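Side-chain contacts in geobacter metallireducens SMUG1 (Geobacter metallireducens, PDB 5H9I), which belongs to the uracil-DNA glycosylase superfamily and carries a pocket occupied by xanthine and a separate site holding pentanoic acid: residues Leu143-Ala148 / Ile153-Leu158; Ala19-Ser24 / Glu164-Ala169; Thr91-Glu96 / Lys100-Phe105. All coordinates share one frame; numbering follows the deposited sequence.

Interaction 1. Residues Leu143-Ala148 / Ile153-Leu158; sequences LLFLTA and ITPDKL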
loop_
_atom_site.group_PDB
_atom_site.type_symbol
_atom_site.label_atom_id
_atom_site.label_comp_id
_atom_site.label_asym_id
_atom_site.label_seq_id
_atom_site.Cartn_x
_atom_site.Cartn_y
_atom_site.Cartn_z
ATOM N N LEU A 143 -6.581 2.641 -4.650
ATOM C CA LEU A 143 -7.738 3.564 -4.598
ATOM C C LEU A 143 -8.295 3.655 -3.226
ATOM O O LEU A 143 -8.333 2.626 -2.499
ATOM C CB LEU A 143 -8.765 2.968 -5.510
ATOM C CG LEU A 143 -8.446 2.852 -6.967
ATOM C CD1 LEU A 143 -9.619 2.197 -7.707
ATOM C CD2 LEU A 143 -7.979 4.127 -7.613
ATOM N N LEU A 144 -8.829 4.832 -2.863
ATOM C CA LEU A 144 -9.620 5.042 -1.646
ATOM C C LEU A 144 -11.114 5.270 -2.082
ATOM O O LEU A 144 -11.305 5.957 -3.047
ATOM C CB LEU A 144 -9.117 6.261 -0.931
ATOM C CG LEU A 144 -9.714 6.560 0.407
ATOM C CD1 LEU A 144 -8.965 5.845 1.506
ATOM C CD2 LEU A 144 -9.770 8.023 0.755
ATOM N N PHE A 145 -12.044 4.549 -1.462
ATOM C CA PHE A 145 -13.448 4.583 -1.786
ATOM C C PHE A 145 -14.195 5.259 -0.633
ATOM O O PHE A 145 -14.040 4.876 0.546
ATOM C CB PHE A 145 -13.939 3.139 -2.005
ATOM C CG PHE A 145 -13.228 2.413 -3.067
ATOM C CD1 PHE A 145 -13.595 2.527 -4.390
ATOM C CD2 PHE A 145 -12.252 1.515 -2.708
ATOM C CE1 PHE A 145 -12.945 1.813 -5.380
ATOM C CE2 PHE A 145 -11.565 0.810 -3.704
ATOM C CZ PHE A 145 -11.939 0.938 -4.996
ATOM N N LEU A 146 -15.066 6.215 -0.970
ATOM C CA LEU A 146 -15.895 6.874 0.051
ATOM C C LEU A 146 -17.384 6.872 -0.324
ATOM O O LEU A 146 -17.702 6.937 -1.486
ATOM C CB LEU A 146 -15.449 8.334 0.207
ATOM C CG LEU A 146 -13.976 8.659 0.440
ATOM C CD1 LEU A 146 -13.703 10.169 0.331
ATOM C CD2 LEU A 146 -13.468 8.112 1.750
ATOM N N THR A 147 -18.208 6.837 0.731
ATOM C CA THR A 147 -19.635 7.071 0.553
ATOM C C THR A 147 -19.874 8.524 0.268
ATOM O O THR A 147 -19.002 9.397 0.464
ATOM C CB THR A 147 -20.376 6.732 1.839
ATOM O OG1 THR A 147 -20.024 7.670 2.874
ATOM C CG2 THR A 147 -20.054 5.284 2.285
ATOM N N ALA A 148 -21.114 8.813 -0.108
ATOM C CA ALA A 148 -21.484 10.222 -0.312
ATOM C C ALA A 148 -21.308 11.067 0.947
ATOM O O ALA A 148 -21.099 12.269 0.858
ATOM C CB ALA A 148 -22.978 10.273 -0.788
ATOM N N ILE A 153 -14.938 3.098 2.573
ATOM C CA ILE A 153 -15.506 1.854 2.098
ATOM C C ILE A 153 -14.276 0.984 1.772
ATOM O O ILE A 153 -13.599 1.271 0.795
ATOM C CB ILE A 153 -16.395 1.952 0.844
ATOM C CG1 ILE A 153 -17.587 2.959 1.010
ATOM C CG2 ILE A 153 -16.847 0.590 0.376
ATOM C CD1 ILE A 153 -18.253 3.333 -0.308
ATOM N N THR A 154 -13.988 -0.038 2.574
ATOM C CA THR A 154 -12.876 -0.972 2.256
ATOM C C THR A 154 -13.225 -1.822 1.099
ATOM O O THR A 154 -14.346 -2.071 0.818
ATOM C CB THR A 154 -12.546 -1.831 3.491
ATOM O OG1 THR A 154 -13.721 -2.496 3.961
ATOM C CG2 THR A 154 -12.050 -0.958 4.525
ATOM N N PRO A 155 -12.229 -2.290 0.324
ATOM C CA PRO A 155 -12.590 -2.947 -0.926
ATOM C C PRO A 155 -13.313 -4.309 -0.824
ATOM O O PRO A 155 -13.984 -4.709 -1.774
ATOM C CB PRO A 155 -11.243 -3.134 -1.643
ATOM C CG PRO A 155 -10.286 -2.397 -0.851
ATOM C CD PRO A 155 -10.828 -1.889 0.419
ATOM N N ASP A 156 -13.205 -4.948 0.320
ATOM C CA ASP A 156 -13.961 -6.129 0.584
ATOM C C ASP A 156 -15.502 -5.869 0.588
ATOM O O ASP A 156 -16.259 -6.815 0.369
ATOM C CB ASP A 156 -13.477 -6.716 1.919
ATOM C CG ASP A 156 -13.796 -5.812 3.093
ATOM O OD1 ASP A 156 -13.091 -4.798 3.202
ATOM O OD2 ASP A 156 -14.768 -6.067 3.883
ATOM N N LYS A 157 -15.961 -4.624 0.826
ATOM C CA LYS A 157 -17.386 -4.249 0.948
ATOM C C LYS A 157 -18.009 -3.677 -0.338
ATOM O O LYS A 157 -19.154 -3.201 -0.341
ATOM C CB LYS A 157 -17.563 -3.222 2.084
ATOM C CG LYS A 157 -16.969 -3.691 3.429
ATOM C CD LYS A 157 -17.031 -2.650 4.591
ATOM C CE LYS A 157 -16.628 -1.206 4.188
ATOM N NZ LYS A 157 -15.939 -0.340 5.216
ATOM N N LEU A 158 -17.269 -3.740 -1.443
ATOM C CA LEU A 158 -17.796 -3.394 -2.755
ATOM C C LEU A 158 -18.702 -4.504 -3.284
ATOM O O LEU A 158 -18.471 -5.691 -3.021
ATOM C CB LEU A 158 -16.675 -3.170 -3.790
ATOM C CG LEU A 158 -15.650 -2.043 -3.408
ATOM C CD1 LEU A 158 -14.444 -1.979 -4.340
ATOM C CD2 LEU A 158 -16.273 -0.680 -3.301
HETATM O O HOH W 1 -11.211 2.994 0.844
#

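Interaction 2. Residues Ala19-Ser24 / Glu164-Ala169; sequences AGLSFS and EPLFAA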
loop_
_atom_site.group_PDB
_atom_site.type_symbol
_atom_site.label_atom_id
_atom_site.label_comp_id
_atom_site.label_asym_id
_atom_site.label_seq_id
_atom_site.Cartn_x
_atom_site.Cartn_y
_atom_site.Cartn_z
ATOM N N ALA A 19 -8.817 3.227 -14.438
ATOM C CA ALA A 19 -9.528 4.359 -15.002
ATOM C C ALA A 19 -10.725 3.951 -15.836
ATOM O O ALA A 19 -11.584 4.807 -16.032
ATOM C CB ALA A 19 -8.593 5.145 -15.906
ATOM N N GLY A 20 -10.723 2.714 -16.335
ATOM C CA GLY A 20 -11.804 2.143 -17.097
ATOM C C GLY A 20 -12.924 1.584 -16.210
ATOM O O GLY A 20 -14.026 1.373 -16.672
ATOM N N LEU A 21 -12.667 1.411 -14.916
ATOM C CA LEU A 21 -13.651 0.786 -14.013
ATOM C C LEU A 21 -14.708 1.739 -13.490
ATOM O O LEU A 21 -14.468 2.949 -13.309
ATOM C CB LEU A 21 -12.921 0.182 -12.806
ATOM C CG LEU A 21 -11.870 -0.823 -13.116
ATOM C CD1 LEU A 21 -11.224 -1.266 -11.814
ATOM C CD2 LEU A 21 -12.423 -2.015 -13.866
ATOM N N SER A 22 -15.880 1.201 -13.184
ATOM C CA SER A 22 -16.937 2.006 -12.620
ATOM C C SER A 22 -17.326 1.480 -11.278
ATOM O O SER A 22 -17.335 0.268 -11.064
ATOM C CB SER A 22 -18.203 2.014 -13.532
ATOM O OG SER A 22 -17.859 2.629 -14.762
ATOM N N PHE A 23 -17.674 2.408 -10.388
ATOM C CA PHE A 23 -18.138 2.085 -9.066
ATOM C C PHE A 23 -19.404 2.889 -8.802
ATOM O O PHE A 23 -19.496 4.021 -9.225
ATOM C CB PHE A 23 -17.083 2.374 -8.009
ATOM C CG PHE A 23 -15.774 1.683 -8.284
ATOM C CD1 PHE A 23 -15.568 0.394 -7.796
ATOM C CD2 PHE A 23 -14.774 2.311 -9.056
ATOM C CE1 PHE A 23 -14.396 -0.273 -8.068
ATOM C CE2 PHE A 23 -13.568 1.648 -9.277
ATOM C CZ PHE A 23 -13.418 0.351 -8.820
ATOM N N SER A 24 -20.326 2.291 -8.083
ATOM C CA SER A 24 -21.605 2.961 -7.810
ATOM C C SER A 24 -21.956 2.815 -6.371
ATOM O O SER A 24 -21.221 2.206 -5.594
ATOM C CB SER A 24 -22.701 2.417 -8.701
ATOM O OG SER A 24 -22.797 1.019 -8.604
ATOM N N GLU A 164 -14.984 -7.638 -8.781
ATOM C CA GLU A 164 -14.240 -8.542 -9.634
ATOM C C GLU A 164 -13.317 -7.834 -10.644
ATOM O O GLU A 164 -12.172 -8.261 -10.770
ATOM C CB GLU A 164 -15.207 -9.557 -10.334
ATOM C CG GLU A 164 -15.837 -10.571 -9.412
ATOM C CD GLU A 164 -16.841 -11.466 -10.156
ATOM O OE1 GLU A 164 -17.098 -11.227 -11.364
ATOM O OE2 GLU A 164 -17.385 -12.388 -9.483
ATOM N N PRO A 165 -13.697 -6.786 -11.322
ATOM C CA PRO A 165 -12.765 -6.197 -12.272
ATOM C C PRO A 165 -11.643 -5.392 -11.537
ATOM O O PRO A 165 -10.539 -5.356 -12.067
ATOM C CB PRO A 165 -13.656 -5.281 -13.185
ATOM C CG PRO A 165 -14.946 -5.304 -12.523
ATOM C CD PRO A 165 -15.099 -6.463 -11.673
ATOM N N LEU A 166 -11.987 -4.915 -10.355
ATOM C CA LEU A 166 -10.978 -4.162 -9.522
ATOM C C LEU A 166 -9.907 -5.174 -9.151
ATOM O O LEU A 166 -8.688 -4.947 -9.346
ATOM C CB LEU A 166 -11.615 -3.560 -8.304
ATOM C CG LEU A 166 -10.639 -2.979 -7.246
ATOM C CD1 LEU A 166 -9.892 -1.791 -7.798
ATOM C CD2 LEU A 166 -11.363 -2.671 -5.948
ATOM N N PHE A 167 -10.308 -6.325 -8.637
ATOM C CA PHE A 167 -9.368 -7.337 -8.185
ATOM C C PHE A 167 -8.592 -7.916 -9.357
ATOM O O PHE A 167 -7.398 -8.260 -9.235
ATOM C CB PHE A 167 -10.013 -8.455 -7.351
ATOM C CG PHE A 167 -10.510 -8.038 -5.947
ATOM C CD1 PHE A 167 -10.418 -6.818 -5.490
ATOM C CD2 PHE A 167 -11.072 -8.985 -5.133
ATOM C CE1 PHE A 167 -10.917 -6.418 -4.272
ATOM C CE2 PHE A 167 -11.526 -8.629 -3.884
ATOM C CZ PHE A 167 -11.445 -7.363 -3.451
ATOM N N ALA A 168 -9.216 -8.045 -10.535
ATOM C CA ALA A 168 -8.479 -8.516 -11.684
ATOM C C ALA A 168 -7.308 -7.590 -12.021
ATOM O O ALA A 168 -6.201 -8.118 -12.252
ATOM C CB ALA A 168 -9.321 -8.613 -12.929
ATOM N N ALA A 169 -7.551 -6.286 -11.973
ATOM C CA ALA A 169 -6.522 -5.295 -12.294
ATOM C C ALA A 169 -5.369 -5.324 -11.176
ATOM O O ALA A 169 -4.198 -5.313 -11.512
ATOM C CB ALA A 169 -7.089 -3.921 -12.400
#

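Interaction 3. Residues Thr91-Glu96 / Lys100-Phe105; sequences TRPAGE and KRVDGF. With BME (beta-mercaptoethanol), chain F.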
loop_
_atom_site.group_PDB
_atom_site.type_symbol
_atom_site.label_atom_id
_atom_site.label_comp_id
_atom_site.label_asym_id
_atom_site.label_seq_id
_atom_site.Cartn_x
_atom_site.Cartn_y
_atom_site.Cartn_z
ATOM N N THR A 91 -1.731 17.075 -5.771
ATOM C CA THR A 91 -2.935 17.859 -6.124
ATOM C C THR A 91 -4.177 17.222 -5.546
ATOM O O THR A 91 -4.165 16.106 -5.104
ATOM C CB THR A 91 -3.053 17.992 -7.642
ATOM O OG1 THR A 91 -3.106 16.762 -8.359
ATOM C CG2 THR A 91 -1.911 18.782 -8.178
ATOM N N ARG A 92 -5.349 17.872 -5.657
ATOM C CA ARG A 92 -6.545 17.303 -5.067
ATOM C C ARG A 92 -7.291 16.436 -6.036
ATOM O O ARG A 92 -7.460 16.769 -7.238
ATOM C CB ARG A 92 -7.446 18.441 -4.470
ATOM C CG ARG A 92 -6.784 19.262 -3.424
ATOM C CD ARG A 92 -7.622 20.470 -2.961
ATOM N NE ARG A 92 -6.791 21.203 -2.022
ATOM C CZ ARG A 92 -6.687 20.910 -0.737
ATOM N NH1 ARG A 92 -7.496 20.088 -0.138
ATOM N NH2 ARG A 92 -5.831 21.603 -0.041
ATOM N N PRO A 93 -7.841 15.308 -5.563
ATOM C CA PRO A 93 -8.560 14.421 -6.458
ATOM C C PRO A 93 -9.877 15.105 -7.002
ATOM O O PRO A 93 -10.537 15.821 -6.232
ATOM C CB PRO A 93 -8.959 13.223 -5.589
ATOM C CG PRO A 93 -8.898 13.741 -4.187
ATOM C CD PRO A 93 -7.889 14.857 -4.153
ATOM N N ALA A 94 -10.299 14.680 -8.166
ATOM C CA ALA A 94 -11.554 15.164 -8.726
ATOM C C ALA A 94 -12.645 14.769 -7.809
ATOM O O ALA A 94 -12.742 13.611 -7.371
ATOM C CB ALA A 94 -11.722 14.616 -10.096
ATOM N N GLY A 95 -13.500 15.734 -7.457
ATOM C CA GLY A 95 -14.566 15.380 -6.510
ATOM C C GLY A 95 -14.176 15.092 -5.083
ATOM O O GLY A 95 -14.970 14.482 -4.380
ATOM N N GLU A 96 -12.985 15.563 -4.651
ATOM C CA GLU A 96 -12.539 15.460 -3.278
ATOM C C GLU A 96 -13.699 15.710 -2.333
ATOM O O GLU A 96 -14.432 16.667 -2.548
ATOM C CB GLU A 96 -11.495 16.554 -3.073
ATOM C CG GLU A 96 -10.918 16.643 -1.703
ATOM C CD GLU A 96 -10.142 17.883 -1.499
ATOM O OE1 GLU A 96 -10.780 19.015 -1.585
ATOM O OE2 GLU A 96 -8.942 17.893 -1.197
ATOM N N LYS A 100 -12.599 14.646 3.819
ATOM C CA LYS A 100 -11.401 13.776 3.421
ATOM C C LYS A 100 -10.547 14.558 2.468
ATOM O O LYS A 100 -10.286 14.123 1.344
ATOM C CB LYS A 100 -11.877 12.474 2.892
ATOM C CG LYS A 100 -12.653 11.620 3.850
ATOM C CD LYS A 100 -11.805 11.091 4.984
ATOM C CE LYS A 100 -12.522 10.213 6.001
ATOM N NZ LYS A 100 -13.002 8.966 5.425
ATOM N N ARG A 101 -10.210 15.762 2.787
ATOM C CA ARG A 101 -9.434 16.626 1.972
ATOM C C ARG A 101 -7.969 16.099 1.822
ATOM O O ARG A 101 -7.451 15.515 2.753
ATOM C CB ARG A 101 -9.360 17.972 2.607
ATOM C CG ARG A 101 -10.743 18.670 2.638
ATOM C CD ARG A 101 -10.590 19.952 3.417
ATOM N NE ARG A 101 -9.704 20.915 2.747
ATOM C CZ ARG A 101 -8.537 21.389 3.223
ATOM N NH1 ARG A 101 -8.051 20.987 4.396
ATOM N NH2 ARG A 101 -7.865 22.289 2.521
ATOM N N VAL A 102 -7.438 16.359 0.667
ATOM C CA VAL A 102 -6.064 15.991 0.320
ATOM C C VAL A 102 -5.209 17.244 0.392
ATOM O O VAL A 102 -5.148 18.008 -0.579
ATOM C CB VAL A 102 -5.979 15.273 -1.000
ATOM C CG1 VAL A 102 -4.551 14.962 -1.403
ATOM C CG2 VAL A 102 -6.800 14.023 -1.004
ATOM N N ASP A 103 -4.638 17.477 1.584
ATOM C CA ASP A 103 -3.709 18.559 1.793
ATOM C C ASP A 103 -2.222 18.191 1.470
ATOM O O ASP A 103 -1.318 19.007 1.516
ATOM C CB ASP A 103 -3.798 19.113 3.184
ATOM C CG ASP A 103 -5.166 19.737 3.485
ATOM O OD1 ASP A 103 -5.812 20.145 2.491
ATOM O OD2 ASP A 103 -5.621 19.706 4.632
ATOM N N GLY A 104 -2.012 16.934 1.135
ATOM C CA GLY A 104 -0.658 16.492 0.779
ATOM C C GLY A 104 0.295 16.566 1.951
ATOM O O GLY A 104 -0.057 16.219 3.061
ATOM N N PHE A 105 1.489 17.037 1.659
ATOM C CA PHE A 105 2.515 17.174 2.678
ATOM C C PHE A 105 2.249 18.255 3.735
ATOM O O PHE A 105 2.937 18.316 4.724
ATOM C CB PHE A 105 3.862 17.218 2.027
ATOM C CG PHE A 105 4.259 15.868 1.424
ATOM C CD1 PHE A 105 3.915 15.523 0.152
ATOM C CD2 PHE A 105 4.909 14.986 2.200
ATOM C CE1 PHE A 105 4.245 14.256 -0.392
ATOM C CE2 PHE A 105 5.220 13.691 1.696
ATOM C CZ PHE A 105 4.893 13.379 0.412
HETATM C C1 BME F . 1.674 19.585 -0.555
HETATM C C2 BME F . 0.897 20.250 -1.670
HETATM O O1 BME F . 2.065 18.306 -0.986
HETATM S S2 BME F . 1.603 20.039 -3.221
#

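Interaction 1. Residues Leu143-Ala148 / Ile153-Leu158
Ile153 N donates to Phe145 O at 2.8 Å, with an N-H...O angle of 146° and the donor tilted well out of the carbonyl plane, so the bond is short but bent. On the other side of the same residue pair, a water stands where a second direct bond would be: it accepts from Phe145 N at 2.9 Å and lies 2.9 Å from Ile153 O, to which it can donate, although more acceptors surround it than it has protons.

The side chains pack beside this polar seam. Phe145 CB approaches Ile153 CB to 3.9 Å, and chi1 of -58°, which puts CG beside the backbone N, carries the ring on toward residues 155-158. Leu158 CD1 lies over one ring face, 4.1 Å from the centroid and 18° off the normal, a CH-pi contact made nearest the CZ end. Pro155 CB reaches the same ring obliquely. Strand 144-146 is the middle one of a three-stranded antiparallel sheet, with 29-31 and 152-153 at its margins. After Ile153 the chain closes a 3-10 turn through Lys157 N to Thr154 O (3.0 Å), which returns Leu158 to the Phe145 ring just ahead of helix 160-181.

Toward the other end, Ile153 CG1 meets Thr147 CG2 at 3.6 Å, while Thr147 OG1 is held by Gly151 N within the connecting turn. Leu143 O accepts from the side chain of Asn61, a residue of the xanthine pocket, and the side chain of Pro155 lies about 8 Å from the bound xanthine.

Interaction 2. Residues Ala19-Ser24 / Glu164-Ala169
In Leu21, chi1 of -57° sets CG beside the backbone N and chi2 of 178° stretches the chain toward helix 160-181, so that its two methyls straddle the backbone between Pro165 and Leu166. CD2 takes the proline, meeting Pro165 CB at 3.6 Å as the two side chains pass at a slant. CD1 takes the next residue and rests more on main chain than on side chain: Leu166 CA is 3.7 Å from Leu21 CD1, while Leu166 CB is 4.2 Å from the same methyl. The CA atoms of Leu21 and Leu166 are 7.2 Å apart, a spacing one leucine side chain can bridge.

In Leu166, chi1 of 170° turns CG away from the backbone N, and CD1 is the branch that meets Phe23. The ring tip of Phe23, CZ, stands 4.3 Å from Leu166 CD1, an oblique and looser approach than that of Leu21. The same ring also meets Phe145 edge to face, and so continues this packing into the small antiparallel sheet.

The contact joins the irregular chain between helix 7-19 and strand 29-31 to the first turns of helix 160-181. That helix is kinked at Pro165, whose nitrogen has no hydrogen to give to the preceding turn; regular bonding is evident just beyond, where Ala168 N reaches Glu164 O at 3.0 Å. Helix 7-19 closes over the adjoining surface, with Leu18 on Leu166 and on Ala169.

Every close approach between the two segments involves carbon atoms, and together they bury 176 Å². Their association therefore rests on shape and exclusion of water, while a directional tie between loop and helix comes from Ser24 OG, hydrogen-bonded to Glu162 just ahead of residues 164-169.

Interaction 3. Residues Thr91-Glu96 / Lys100-Phe105
Arg92 leaves CB with chi1 of -59° and runs extended as far as NE, skirting the carbonyl of Val102 on the way. Its CG is 3.5 Å from Val102 O, and farther out the guanidinium lies with one face over that oxygen, CZ coming to 3.3 Å from Val102 O; NH1 is close to the oxygen too, but at an angle too poor for a hydrogen bond. At the tip, NH1 serves two carboxylates: it donates to Glu96 OE2 at 2.8 Å, using the syn lone pair of that oxygen, and to Asp103 OD1 at 3.1 Å. NH2 completes an end-on grip by donating to the same Asp103 OD1 at 2.9 Å, the two nitrogens arriving from opposite faces of the carboxylate plane.

Glu96 OE2 has a second donor, Val102 N, at 2.8 Å and a nearly straight 173°, here on its anti side and clearly out of plane. Arg101 folds back alongside so that Arg92 NH1 lies over one face of its guanidinium, the planes 19° apart but strongly displaced, and Arg101 NH1 bridges to Asp103 OD2 at 2.8 Å. Asp103 thus gives OD1 to Arg92 and OD2 to Arg101.

A type II beta turn from Pro93 to Glu96 swings the glutamate toward 100-105, in the long loop between helices 77-84 and 112-125. Under the charged layer, Pro93 CD presses on Val102 CG2 at 3.4 Å, a tight apolar contact backed by Tyr31 and Tyr36. Beyond it, Phe105 N donates to a beta-mercaptoethanol probably left from crystallisation.

Asp103 is shared by both guanidinium groups and Glu96 adds a second carboxylate to Arg92, which would largely offset the like charges of the two close arginines; the shared acceptors probably limit rotation of the Arg92 tip at this surface.

In the fold
Interactions 1 and 2 form one continuous apolar region: Leu166 of helix 160-181 packs against Leu143, Phe145 and Leu158, so the start of that helix is shared by both. Interaction 1 is buried and adds backbone and water-mediated bonding to its packing; interaction 2, partly exposed, relies on carbon contacts alone. Interaction 3 lies on the surface, is held largely by salt bridges, and stays about 11 Å from interaction 2 at the nearest atoms. It meets interaction 1 only lightly, where Leu146 CD2 touches Lys100 NZ, 3.8 Å apart, a nitrogen hydrogen-bonded to Gly150 O. Along the chain, interaction 3 closes before interaction 1 opens, and both lie within the loop that interaction 2 closes.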